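Local coordinates for protein putative aspartate aminotransferase (Thermus thermophilus, PDB 1IUG) that probably acts as a pyridoxal 5'-phosphate-dependent aminotransferase of class V, moving amino groups between amino acids such as aspartate and 2-oxo acids, at residues A[37-42]-A[238-243]; A[60-65]-A[210-215]; A[163-168]-A[248-253]; A[271-276]-A[319-324]. All coordinates share one frame; numbering follows the deposited sequence.

Contact 1: residues A[37-42]-A[238-243]; sequences LKARGL and AVAAVL
Ala39 and Leu42 of helix 30-47 pack against Ala240 and Leu243 of helix 233-246. This is helix-on-helix packing within the pyridoxal-phosphate aminotransferase fold. The two segments run in broadly the same direction, crossing at 48° with their axes 9.0 Å apart at closest approach.

Two kinds of apolar contact hold them. The first is alanine against alanine. CB of Ala39 lies 4.3 Å from CB of Ala240. Their CA atoms are 4.9 Å apart, so the backbones come close here because neither side chain is longer than one methyl. Ala39 also touches Val236, one turn earlier on the second helix.

The second is leucine against leucine, one turn further on, where the CA atoms of Leu42 and Leu243 are 6.4 Å apart. Both side chains point toward the opposite helix and slide past each other in opposite directions. CB of Leu42 meets the CD1 methyl of Leu243 at 3.7 Å. In return, CB of Leu243 lies 3.9 Å from the CD1 methyl of Leu42. Each leucine thus lays a branch methyl alongside the root of the other.

No hydrogen bond crosses between the segments. Leu243 also touches Leu187, while Val239 packs on Leu193 and Phe195 of strand 193-198, so the second helix also rests on the large sheet. The CB of Arg40 points away from the second helix, and its guanidinium makes a salt bridge to Glu52. Leu42 holds CG anti to its carbonyl carbon (chi1 -67°), and its CD1 methyl reaches a backbone oxygen, 3.6 Å from O of Ala240.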
loop_
_atom_site.group_PDB
_atom_site.type_symbol
_atom_site.label_atom_id
_atom_site.label_comp_id
_atom_site.label_asym_id
_atom_site.label_seq_id
_atom_site.Cartn_x
_atom_site.Cartn_y
_atom_site.Cartn_z
ATOM N N LEU A 37 -7.140 -1.185 16.420
ATOM C CA LEU A 37 -6.781 -2.066 17.532
ATOM C C LEU A 37 -7.592 -3.358 17.473
ATOM O O LEU A 37 -7.091 -4.432 17.804
ATOM C CB LEU A 37 -7.031 -1.373 18.873
ATOM C CG LEU A 37 -5.909 -0.469 19.376
ATOM C CD1 LEU A 37 -6.370 0.288 20.611
ATOM C CD2 LEU A 37 -4.674 -1.305 19.683
ATOM N N LYS A 38 -8.846 -3.237 17.048
ATOM C CA LYS A 38 -9.743 -4.378 16.914
ATOM C C LYS A 38 -9.144 -5.337 15.879
ATOM O O LYS A 38 -9.027 -6.536 16.119
ATOM C CB LYS A 38 -11.115 -3.894 16.440
ATOM C CG LYS A 38 -12.323 -4.579 17.072
ATOM C CD LYS A 38 -12.344 -6.075 16.816
ATOM C CE LYS A 38 -13.561 -6.764 17.446
ATOM N NZ LYS A 38 -14.482 -5.839 18.177
ATOM N N ALA A 39 -8.752 -4.795 14.729
ATOM C CA ALA A 39 -8.161 -5.606 13.665
ATOM C C ALA A 39 -6.869 -6.264 14.142
ATOM O O ALA A 39 -6.650 -7.443 13.883
ATOM C CB ALA A 39 -7.908 -4.753 12.428
ATOM N N ARG A 40 -6.034 -5.493 14.845
ATOM C CA ARG A 40 -4.760 -5.968 15.403
ATOM C C ARG A 40 -5.050 -7.256 16.197
ATOM O O ARG A 40 -4.437 -8.303 15.968
ATOM C CB ARG A 40 -4.210 -4.941 16.407
ATOM C CG ARG A 40 -3.655 -3.582 15.926
ATOM C CD ARG A 40 -2.445 -3.615 15.004
ATOM N NE ARG A 40 -1.292 -4.344 15.548
ATOM C CZ ARG A 40 -0.844 -4.324 16.807
ATOM N NH1 ARG A 40 -1.418 -3.589 17.754
ATOM N NH2 ARG A 40 0.158 -5.120 17.137
ATOM N N GLY A 41 -5.999 -7.145 17.129
ATOM C CA GLY A 41 -6.390 -8.249 17.988
ATOM C C GLY A 41 -6.952 -9.464 17.284
ATOM O O GLY A 41 -6.667 -10.596 17.680
ATOM N N LEU A 42 -7.761 -9.241 16.254
ATOM C CA LEU A 42 -8.346 -10.343 15.501
ATOM C C LEU A 42 -7.294 -11.095 14.669
ATOM O O LEU A 42 -7.320 -12.321 14.584
ATOM C CB LEU A 42 -9.484 -9.833 14.614
ATOM C CG LEU A 42 -10.709 -9.316 15.378
ATOM C CD1 LEU A 42 -11.684 -8.663 14.418
ATOM C CD2 LEU A 42 -11.382 -10.461 16.141
ATOM N N ALA A 238 -12.729 -3.475 6.493
ATOM C CA ALA A 238 -13.150 -4.679 5.782
ATOM C C ALA A 238 -12.524 -5.936 6.403
ATOM O O ALA A 238 -13.191 -6.958 6.563
ATOM C CB ALA A 238 -12.780 -4.569 4.300
ATOM N N VAL A 239 -11.243 -5.848 6.755
ATOM C CA VAL A 239 -10.534 -6.966 7.375
ATOM C C VAL A 239 -11.163 -7.307 8.730
ATOM O O VAL A 239 -11.407 -8.476 9.030
ATOM C CB VAL A 239 -9.022 -6.644 7.563
ATOM C CG1 VAL A 239 -8.354 -7.691 8.457
ATOM C CG2 VAL A 239 -8.326 -6.597 6.202
ATOM N N ALA A 240 -11.439 -6.280 9.530
ATOM C CA ALA A 240 -12.043 -6.461 10.849
ATOM C C ALA A 240 -13.428 -7.116 10.752
ATOM O O ALA A 240 -13.717 -8.077 11.467
ATOM C CB ALA A 240 -12.136 -5.122 11.568
ATOM N N ALA A 241 -14.258 -6.607 9.844
ATOM C CA ALA A 241 -15.609 -7.131 9.622
ATOM C C ALA A 241 -15.623 -8.612 9.233
ATOM O O ALA A 241 -16.445 -9.380 9.732
ATOM C CB ALA A 241 -16.322 -6.305 8.555
ATOM N N VAL A 242 -14.723 -9.009 8.334
ATOM C CA VAL A 242 -14.644 -10.402 7.901
ATOM C C VAL A 242 -14.153 -11.310 9.028
ATOM O O VAL A 242 -14.737 -12.367 9.277
ATOM C CB VAL A 242 -13.729 -10.568 6.655
ATOM C CG1 VAL A 242 -13.431 -12.036 6.400
ATOM C CG2 VAL A 242 -14.407 -9.970 5.433
ATOM N N LEU A 243 -13.087 -10.897 9.707
ATOM C CA LEU A 243 -12.539 -11.691 10.804
ATOM C C LEU A 243 -13.546 -11.879 11.933
ATOM O O LEU A 243 -13.587 -12.938 12.553
ATOM C CB LEU A 243 -11.245 -11.076 11.340
ATOM C CG LEU A 243 -10.020 -11.230 10.432
ATOM C CD1 LEU A 243 -8.844 -10.464 11.010
ATOM C CD2 LEU A 243 -9.676 -12.706 10.259
#

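Contact 2: residues A[60-65]-A[210-215]; sequences GTLAME and GYYLDL
Leu213 loses more surface in this contact than any other residue of the two segments, and it meets both Leu62 and Glu65 of helix 60-71. A single methyl does the work. CD1 of Leu213 lies 4.0 Å from CD1 of Leu62 and 3.8 Å from CG of Glu65. CG of Leu213 sits between its backbone N and carbonyl carbon (chi1 85°), and from there CD1 reaches both partners. Glu65 is extended and passes Leu213 at about a right angle. Its carboxylate oxygen OE2, which is salt-bridged to Lys69, is 3.7 Å from the same CD1 methyl.

Leu62 splits its two methyls between two partners. With CG anti to the backbone N (chi1 -180°), CD1 goes to Leu213 and CD2 goes to Tyr212. CD2 approaches the ring of Tyr212 at its edge, in plane, 3.9 Å from CE2.

Helix 60-71 begins at the cofactor phosphate, as in fold type I aminotransferases. Gly60 N and Thr61 OG1 both bond to the phosphate of the modified lysine at position 185. The loop 210-215 turns through a type I beta turn from Tyr211 to Asp214, and Asp214 then caps the helix that follows.

Some of the same residues also meet the second subunit. Glu65 OE1 accepts a hydrogen bond from Tyr212 N of the second subunit. The hydroxyl of Tyr212 bonds to Thr57 O within its own chain and to Ser59 N of the second subunit, and its ring stacks on Trp229.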
loop_
_atom_site.group_PDB
_atom_site.type_symbol
_atom_site.label_atom_id
_atom_site.label_comp_id
_atom_site.label_asym_id
_atom_site.label_seq_id
_atom_site.Cartn_x
_atom_site.Cartn_y
_atom_site.Cartn_z
ATOM N N GLY A 60 1.201 -8.031 -0.438
ATOM C CA GLY A 60 1.827 -9.079 0.349
ATOM C C GLY A 60 3.341 -9.087 0.251
ATOM O O GLY A 60 4.023 -9.338 1.245
ATOM N N THR A 61 3.863 -8.793 -0.940
ATOM C CA THR A 61 5.305 -8.759 -1.175
ATOM C C THR A 61 5.996 -7.779 -0.224
ATOM O O THR A 61 7.087 -8.062 0.285
ATOM C CB THR A 61 5.625 -8.385 -2.644
ATOM O OG1 THR A 61 5.005 -9.334 -3.518
ATOM C CG2 THR A 61 7.129 -8.407 -2.900
ATOM N N LEU A 62 5.338 -6.650 0.042
ATOM C CA LEU A 62 5.877 -5.636 0.945
ATOM C C LEU A 62 6.084 -6.219 2.341
ATOM O O LEU A 62 7.088 -5.940 2.996
ATOM C CB LEU A 62 4.937 -4.429 1.025
ATOM C CG LEU A 62 5.399 -3.297 1.943
ATOM C CD1 LEU A 62 6.637 -2.638 1.360
ATOM C CD2 LEU A 62 4.293 -2.281 2.112
ATOM N N ALA A 63 5.118 -7.015 2.791
ATOM C CA ALA A 63 5.181 -7.656 4.105
ATOM C C ALA A 63 6.336 -8.660 4.168
ATOM O O ALA A 63 6.975 -8.813 5.209
ATOM C CB ALA A 63 3.852 -8.353 4.418
ATOM N N MET A 64 6.592 -9.343 3.050
ATOM C CA MET A 64 7.680 -10.319 2.966
ATOM C C MET A 64 9.028 -9.620 3.106
ATOM O O MET A 64 9.900 -10.085 3.837
ATOM C CB MET A 64 7.630 -11.075 1.639
ATOM C CG MET A 64 6.492 -12.061 1.517
ATOM S SD MET A 64 6.329 -12.658 -0.179
ATOM C CE MET A 64 7.707 -13.804 -0.313
ATOM N N GLU A 65 9.175 -8.489 2.419
ATOM C CA GLU A 65 10.400 -7.699 2.465
ATOM C C GLU A 65 10.643 -7.119 3.852
ATOM O O GLU A 65 11.776 -7.107 4.330
ATOM C CB GLU A 65 10.351 -6.558 1.441
ATOM C CG GLU A 65 11.602 -5.672 1.451
ATOM C CD GLU A 65 11.643 -4.672 0.309
ATOM O OE1 GLU A 65 11.005 -4.914 -0.734
ATOM O OE2 GLU A 65 12.330 -3.644 0.450
ATOM N N GLY A 210 15.473 0.197 7.385
ATOM C CA GLY A 210 14.697 0.684 6.252
ATOM C C GLY A 210 13.978 1.956 6.692
ATOM O O GLY A 210 14.283 2.487 7.759
ATOM N N TYR A 211 13.065 2.485 5.878
ATOM C CA TYR A 211 12.332 3.687 6.289
ATOM C C TYR A 211 10.819 3.462 6.377
ATOM O O TYR A 211 10.266 3.404 7.471
ATOM C CB TYR A 211 12.642 4.900 5.398
ATOM C CG TYR A 211 12.150 6.187 6.025
ATOM C CD1 TYR A 211 12.874 6.804 7.047
ATOM C CD2 TYR A 211 10.921 6.740 5.663
ATOM C CE1 TYR A 211 12.385 7.929 7.698
ATOM C CE2 TYR A 211 10.421 7.864 6.311
ATOM C CZ TYR A 211 11.159 8.450 7.331
ATOM O OH TYR A 211 10.650 9.535 8.007
ATOM N N TYR A 212 10.158 3.345 5.229
ATOM C CA TYR A 212 8.714 3.118 5.190
ATOM C C TYR A 212 8.357 1.807 5.876
ATOM O O TYR A 212 7.319 1.715 6.532
ATOM C CB TYR A 212 8.212 3.074 3.746
ATOM C CG TYR A 212 6.715 2.858 3.592
ATOM C CD1 TYR A 212 5.828 3.938 3.601
ATOM C CD2 TYR A 212 6.189 1.578 3.388
ATOM C CE1 TYR A 212 4.452 3.752 3.400
ATOM C CE2 TYR A 212 4.819 1.378 3.190
ATOM C CZ TYR A 212 3.957 2.471 3.195
ATOM O OH TYR A 212 2.610 2.289 2.975
ATOM N N LEU A 213 9.231 0.809 5.742
ATOM C CA LEU A 213 8.979 -0.496 6.336
ATOM C C LEU A 213 9.766 -0.839 7.612
ATOM O O LEU A 213 10.013 -2.007 7.925
ATOM C CB LEU A 213 9.073 -1.592 5.263
ATOM C CG LEU A 213 10.355 -2.285 4.799
ATOM C CD1 LEU A 213 10.143 -2.744 3.355
ATOM C CD2 LEU A 213 11.567 -1.385 4.901
ATOM N N ASP A 214 10.145 0.199 8.350
ATOM C CA ASP A 214 10.845 0.057 9.627
ATOM C C ASP A 214 9.753 -0.440 10.593
ATOM O O ASP A 214 8.806 0.286 10.894
ATOM C CB ASP A 214 11.365 1.437 10.063
ATOM C CG ASP A 214 12.081 1.428 11.416
ATOM O OD1 ASP A 214 11.686 0.690 12.344
ATOM O OD2 ASP A 214 13.035 2.215 11.563
ATOM N N LEU A 215 9.877 -1.681 11.050
ATOM C CA LEU A 215 8.888 -2.259 11.954
ATOM C C LEU A 215 8.931 -1.722 13.381
ATOM O O LEU A 215 7.928 -1.780 14.092
ATOM C CB LEU A 215 8.970 -3.789 11.929
ATOM C CG LEU A 215 8.074 -4.506 10.902
ATOM C CD1 LEU A 215 7.928 -3.715 9.615
ATOM C CD2 LEU A 215 8.603 -5.899 10.629
#

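Contact 3: residues A[163-168]-A[248-253]; sequences SLLVGE and PRLEEH
Leu250, right after the N-cap residue Arg249 and in the first turn of helix 250-270, meets Leu165 of the loop 163-168. Their CD1 methyls are 4.1 Å apart and the side chains cross obliquely. Leu165 also packs on Leu243 and Val246 of helix 233-246, so it fills the corner between two successive helices.

Glu251 comes next, and its chain is bent at chi2 (62°), which brings the carboxylate round to Glu168. OE2 of Glu251 lies 2.9 Å from OE1 of Glu168, with the two carboxylate planes nearly coplanar at 6°. Both atoms are acceptors. At this spacing the two like charges would be expected to repel, unless a proton is taken up by the pair. OE2 of Glu168 has a long, weak ion pair with Arg48.

The loop 163-168 follows strand 155-159 of the seven-stranded sheet, while helix 250-270 leads into the smaller sheet. The contact therefore joins the cofactor-binding part of the aminotransferase fold to the C-terminal part. The loop is curled tight, with Ser163 O accepting from both Val166 N and Gly167 N.

His253 points toward the loop. Its NE2 gives a weak, bent hydrogen bond to Leu165 O at 2.9 Å (125°), the oxygen lying in the ring plane. With an alanine here, Leu165 O would probably lose this donor and a gap would open where the ring lies. His253 also touches Val246.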
loop_
_atom_site.group_PDB
_atom_site.type_symbol
_atom_site.label_atom_id
_atom_site.label_comp_id
_atom_site.label_asym_id
_atom_site.label_seq_id
_atom_site.Cartn_x
_atom_site.Cartn_y
_atom_site.Cartn_z
ATOM N N SER A 163 -2.255 -19.359 3.186
ATOM C CA SER A 163 -2.539 -20.380 4.191
ATOM C C SER A 163 -3.396 -19.764 5.306
ATOM O O SER A 163 -4.222 -20.451 5.909
ATOM C CB SER A 163 -1.259 -21.008 4.752
ATOM O OG SER A 163 -0.428 -20.058 5.394
ATOM N N LEU A 164 -3.235 -18.460 5.536
ATOM C CA LEU A 164 -4.011 -17.763 6.562
ATOM C C LEU A 164 -5.495 -17.774 6.194
ATOM O O LEU A 164 -5.875 -17.274 5.137
ATOM C CB LEU A 164 -3.540 -16.312 6.719
ATOM C CG LEU A 164 -4.248 -15.499 7.814
ATOM C CD1 LEU A 164 -3.863 -16.030 9.185
ATOM C CD2 LEU A 164 -3.896 -14.030 7.701
ATOM N N LEU A 165 -6.315 -18.356 7.072
ATOM C CA LEU A 165 -7.770 -18.462 6.885
ATOM C C LEU A 165 -8.175 -19.419 5.759
ATOM O O LEU A 165 -9.326 -19.436 5.318
ATOM C CB LEU A 165 -8.399 -17.083 6.655
ATOM C CG LEU A 165 -9.494 -16.693 7.650
ATOM C CD1 LEU A 165 -8.885 -16.488 9.023
ATOM C CD2 LEU A 165 -10.200 -15.431 7.188
ATOM N N VAL A 166 -7.217 -20.215 5.304
ATOM C CA VAL A 166 -7.453 -21.187 4.247
ATOM C C VAL A 166 -7.182 -22.563 4.848
ATOM O O VAL A 166 -7.949 -23.498 4.650
ATOM C CB VAL A 166 -6.519 -20.928 3.042
ATOM C CG1 VAL A 166 -6.727 -21.975 1.974
ATOM C CG2 VAL A 166 -6.785 -19.550 2.471
ATOM N N GLY A 167 -6.104 -22.645 5.619
ATOM C CA GLY A 167 -5.716 -23.872 6.285
ATOM C C GLY A 167 -5.263 -23.546 7.698
ATOM O O GLY A 167 -5.274 -22.381 8.107
ATOM N N GLU A 168 -4.885 -24.571 8.454
ATOM C CA GLU A 168 -4.421 -24.392 9.826
ATOM C C GLU A 168 -3.072 -23.693 9.862
ATOM O O GLU A 168 -2.154 -24.059 9.122
ATOM C CB GLU A 168 -4.300 -25.745 10.533
ATOM C CG GLU A 168 -5.628 -26.382 10.923
ATOM C CD GLU A 168 -6.324 -25.663 12.073
ATOM O OE1 GLU A 168 -7.546 -25.869 12.243
ATOM O OE2 GLU A 168 -5.657 -24.906 12.816
ATOM N N PRO A 248 -15.192 -16.967 14.809
ATOM C CA PRO A 248 -15.977 -17.801 15.730
ATOM C C PRO A 248 -16.318 -19.163 15.125
ATOM O O PRO A 248 -16.559 -20.128 15.851
ATOM C CB PRO A 248 -17.235 -16.962 15.959
ATOM C CG PRO A 248 -16.746 -15.557 15.780
ATOM C CD PRO A 248 -15.888 -15.694 14.551
ATOM N N ARG A 249 -16.327 -19.228 13.795
ATOM C CA ARG A 249 -16.633 -20.457 13.061
ATOM C C ARG A 249 -15.432 -20.880 12.214
ATOM O O ARG A 249 -15.602 -21.462 11.142
ATOM C CB ARG A 249 -17.823 -20.227 12.123
ATOM C CG ARG A 249 -19.114 -19.766 12.781
ATOM C CD ARG A 249 -19.634 -20.771 13.802
ATOM N NE ARG A 249 -20.996 -20.451 14.232
ATOM C CZ ARG A 249 -21.496 -20.739 15.431
ATOM N NH1 ARG A 249 -20.749 -21.359 16.342
ATOM N NH2 ARG A 249 -22.750 -20.411 15.720
ATOM N N LEU A 250 -14.225 -20.602 12.700
ATOM C CA LEU A 250 -13.000 -20.923 11.965
ATOM C C LEU A 250 -12.899 -22.357 11.449
ATOM O O LEU A 250 -12.662 -22.569 10.256
ATOM C CB LEU A 250 -11.758 -20.586 12.798
ATOM C CG LEU A 250 -10.415 -20.764 12.079
ATOM C CD1 LEU A 250 -10.345 -19.853 10.857
ATOM C CD2 LEU A 250 -9.267 -20.474 13.026
ATOM N N GLU A 251 -13.110 -23.326 12.341
ATOM C CA GLU A 251 -13.034 -24.747 12.000
ATOM C C GLU A 251 -13.969 -25.122 10.857
ATOM O O GLU A 251 -13.608 -25.907 9.978
ATOM C CB GLU A 251 -13.351 -25.605 13.226
ATOM C CG GLU A 251 -12.472 -26.841 13.358
ATOM C CD GLU A 251 -10.998 -26.496 13.532
ATOM O OE1 GLU A 251 -10.669 -25.695 14.439
ATOM O OE2 GLU A 251 -10.167 -27.031 12.762
ATOM N N GLU A 252 -15.171 -24.555 10.875
ATOM C CA GLU A 252 -16.154 -24.814 9.833
ATOM C C GLU A 252 -15.707 -24.174 8.523
ATOM O O GLU A 252 -15.874 -24.760 7.454
ATOM C CB GLU A 252 -17.532 -24.277 10.238
ATOM C CG GLU A 252 -18.141 -24.954 11.465
ATOM C CD GLU A 252 -17.798 -24.263 12.785
ATOM O OE1 GLU A 252 -16.601 -24.047 13.083
ATOM O OE2 GLU A 252 -18.742 -23.944 13.539
ATOM N N HIS A 253 -15.130 -22.975 8.618
ATOM C CA HIS A 253 -14.648 -22.248 7.443
ATOM C C HIS A 253 -13.512 -23.013 6.775
ATOM O O HIS A 253 -13.460 -23.129 5.548
ATOM C CB HIS A 253 -14.172 -20.842 7.833
ATOM C CG HIS A 253 -13.517 -20.093 6.713
ATOM N ND1 HIS A 253 -14.234 -19.465 5.715
ATOM C CD2 HIS A 253 -12.210 -19.886 6.423
ATOM C CE1 HIS A 253 -13.396 -18.905 4.861
ATOM N NE2 HIS A 253 -12.163 -19.145 5.267
#

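Contact 4: residues A[271-276]-A[319-324]; sequences GGLRPV and KVFRLS
Leu273 pushes its CD1 methyl against the ring edge of Phe321. The methyl is 3.5 Å from CZ and 3.7 Å from CE2 of that ring, near the ring plane, and the two side chains cross at about a right angle. The ring reaches this far because Phe321 has chi1 of 73°, with CG set between its backbone N and carbonyl carbon. The second direct contact is between two valines. CG2 of Val276 meets CG1 of Val320 at 3.8 Å, again with the side chains at about a right angle. No hydrogen bond links the two segments.

The next shell explains why. In the mixed five-stranded sheet, strand 285-288 runs between strands 274-275 and 320-323, antiparallel to both. Its backbone bonds to Arg274 and Val276 on one side and to Lys319 and Phe321 on the other. The side chains therefore meet across the middle strand, one pair on each face of the sheet, and the CA atoms of Val276 and Val320 are 8.2 Å apart. Leu273 and Phe321 lie on the face covered by helix 331-348, where both touch Phe341. The valine pair lies on the other face.

Arg322, predicted to bind substrate, shares the valine face. Its NH2 bonds to Gly311 O, and its side chain packs on Ala286 of the middle strand. Before Leu273, helix 250-270 ends in a Schellman motif. Gly272 has positive phi there (88°), a backbone that calls for glycine, and the chain then enters the short, weakly bonded strand 274-275, outermost of the sheet within this chain.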
loop_
_atom_site.group_PDB
_atom_site.type_symbol
_atom_site.label_atom_id
_atom_site.label_comp_id
_atom_site.label_asym_id
_atom_site.label_seq_id
_atom_site.Cartn_x
_atom_site.Cartn_y
_atom_site.Cartn_z
ATOM N N GLY A 271 -11.618 -36.573 -14.954
ATOM C CA GLY A 271 -11.536 -36.144 -16.340
ATOM C C GLY A 271 -10.196 -36.489 -16.970
ATOM O O GLY A 271 -9.928 -36.122 -18.115
ATOM N N GLY A 272 -9.338 -37.164 -16.206
ATOM C CA GLY A 272 -8.036 -37.566 -16.707
ATOM C C GLY A 272 -6.885 -36.586 -16.555
ATOM O O GLY A 272 -5.827 -36.793 -17.150
ATOM N N LEU A 273 -7.072 -35.528 -15.768
ATOM C CA LEU A 273 -6.013 -34.541 -15.563
ATOM C C LEU A 273 -5.075 -34.978 -14.451
ATOM O O LEU A 273 -5.478 -35.682 -13.526
ATOM C CB LEU A 273 -6.596 -33.169 -15.223
ATOM C CG LEU A 273 -7.628 -32.560 -16.167
ATOM C CD1 LEU A 273 -7.935 -31.149 -15.705
ATOM C CD2 LEU A 273 -7.111 -32.550 -17.591
ATOM N N ARG A 274 -3.825 -34.538 -14.537
ATOM C CA ARG A 274 -2.818 -34.880 -13.544
ATOM C C ARG A 274 -2.484 -33.696 -12.640
ATOM O O ARG A 274 -2.159 -32.612 -13.124
ATOM C CB ARG A 274 -1.541 -35.374 -14.239
ATOM C CG ARG A 274 -1.152 -36.802 -13.886
ATOM C CD ARG A 274 -0.896 -36.943 -12.389
ATOM N NE ARG A 274 -0.924 -38.332 -11.937
ATOM C CZ ARG A 274 -1.062 -38.704 -10.665
ATOM N NH1 ARG A 274 -1.182 -37.791 -9.707
ATOM N NH2 ARG A 274 -1.099 -39.993 -10.351
ATOM N N PRO A 275 -2.607 -33.881 -11.311
ATOM C CA PRO A 275 -2.311 -32.839 -10.318
ATOM C C PRO A 275 -0.828 -32.473 -10.344
ATOM O O PRO A 275 0.022 -33.319 -10.621
ATOM C CB PRO A 275 -2.676 -33.519 -8.997
ATOM C CG PRO A 275 -3.773 -34.440 -9.387
ATOM C CD PRO A 275 -3.244 -35.042 -10.665
ATOM N N VAL A 276 -0.523 -31.214 -10.048
ATOM C CA VAL A 276 0.858 -30.743 -10.038
ATOM C C VAL A 276 1.619 -31.053 -8.743
ATOM O O VAL A 276 2.728 -31.583 -8.792
ATOM C CB VAL A 276 0.937 -29.227 -10.347
ATOM C CG1 VAL A 276 2.374 -28.739 -10.279
ATOM C CG2 VAL A 276 0.354 -28.947 -11.714
ATOM N N LYS A 319 2.165 -24.775 -19.411
ATOM C CA LYS A 319 2.028 -26.199 -19.121
ATOM C C LYS A 319 0.872 -26.561 -18.182
ATOM O O LYS A 319 0.442 -27.715 -18.150
ATOM C CB LYS A 319 3.329 -26.744 -18.512
ATOM C CG LYS A 319 4.537 -26.769 -19.438
ATOM C CD LYS A 319 4.276 -27.637 -20.663
ATOM C CE LYS A 319 5.476 -27.702 -21.616
ATOM N NZ LYS A 319 6.661 -26.912 -21.166
ATOM N N VAL A 320 0.384 -25.592 -17.406
ATOM C CA VAL A 320 -0.689 -25.854 -16.438
ATOM C C VAL A 320 -1.761 -24.764 -16.325
ATOM O O VAL A 320 -1.649 -23.697 -16.931
ATOM C CB VAL A 320 -0.108 -26.051 -15.001
ATOM C CG1 VAL A 320 0.947 -27.150 -14.972
ATOM C CG2 VAL A 320 0.466 -24.740 -14.475
ATOM N N PHE A 321 -2.806 -25.063 -15.551
ATOM C CA PHE A 321 -3.882 -24.112 -15.300
ATOM C C PHE A 321 -4.310 -24.214 -13.856
ATOM O O PHE A 321 -4.106 -25.260 -13.234
ATOM C CB PHE A 321 -5.054 -24.281 -16.253
ATOM C CG PHE A 321 -5.927 -25.469 -16.040
ATOM C CD1 PHE A 321 -7.150 -25.358 -15.392
ATOM C CD2 PHE A 321 -5.553 -26.706 -16.553
ATOM C CE1 PHE A 321 -7.992 -26.456 -15.260
ATOM C CE2 PHE A 321 -6.386 -27.813 -16.428
ATOM C CZ PHE A 321 -7.608 -27.687 -15.780
ATOM N N ARG A 322 -4.899 -23.168 -13.290
ATOM C CA ARG A 322 -5.288 -23.228 -11.905
ATOM C C ARG A 322 -6.613 -22.635 -11.638
ATOM O O ARG A 322 -7.062 -21.659 -12.229
ATOM C CB ARG A 322 -4.231 -22.594 -11.018
ATOM C CG ARG A 322 -2.923 -23.375 -11.044
ATOM C CD ARG A 322 -1.833 -22.626 -10.327
ATOM N NE ARG A 322 -1.443 -21.459 -11.097
ATOM C CZ ARG A 322 -1.191 -20.259 -10.553
ATOM N NH1 ARG A 322 -1.274 -20.096 -9.245
ATOM N NH2 ARG A 322 -0.863 -19.244 -11.339
ATOM N N LEU A 323 -7.219 -23.320 -10.709
ATOM C CA LEU A 323 -8.549 -23.055 -10.261
ATOM C C LEU A 323 -8.577 -22.835 -8.779
ATOM O O LEU A 323 -7.881 -23.507 -8.023
ATOM C CB LEU A 323 -9.480 -24.208 -10.637
ATOM C CG LEU A 323 -9.721 -24.457 -12.132
ATOM C CD1 LEU A 323 -10.591 -25.690 -12.331
ATOM C CD2 LEU A 323 -10.352 -23.244 -12.797
ATOM N N SER A 324 -9.378 -21.871 -8.328
ATOM C CA SER A 324 -9.484 -21.600 -6.896
ATOM C C SER A 324 -10.836 -21.082 -6.409
ATOM O O SER A 324 -11.386 -20.116 -6.948
ATOM C CB SER A 324 -8.389 -20.624 -6.468
ATOM O OG SER A 324 -8.431 -20.392 -5.071
#

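In the fold
From the N terminus, helix 30-47 opens the longest loop, which contact 1 closes at helix 233-246. Contact 2 lies wholly within that loop. It brings helix 60-71 back together with the turn 210-215 before helix 215-222. Contact 3 crosses both: its loop 163-168 lies inside their spans, but its partner, the start of helix 250-270, lies beyond them. Contacts 1 and 3 touch, and their helices 233-246 and 250-270 follow each other in the chain. Contact 4 follows in series and closes a short loop in the five-stranded sheet, with its centre about 24 Å from that of contact 3. Helix 250-270 leads from contact 3 to contact 4, linking the large-sheet region to the smaller sheet.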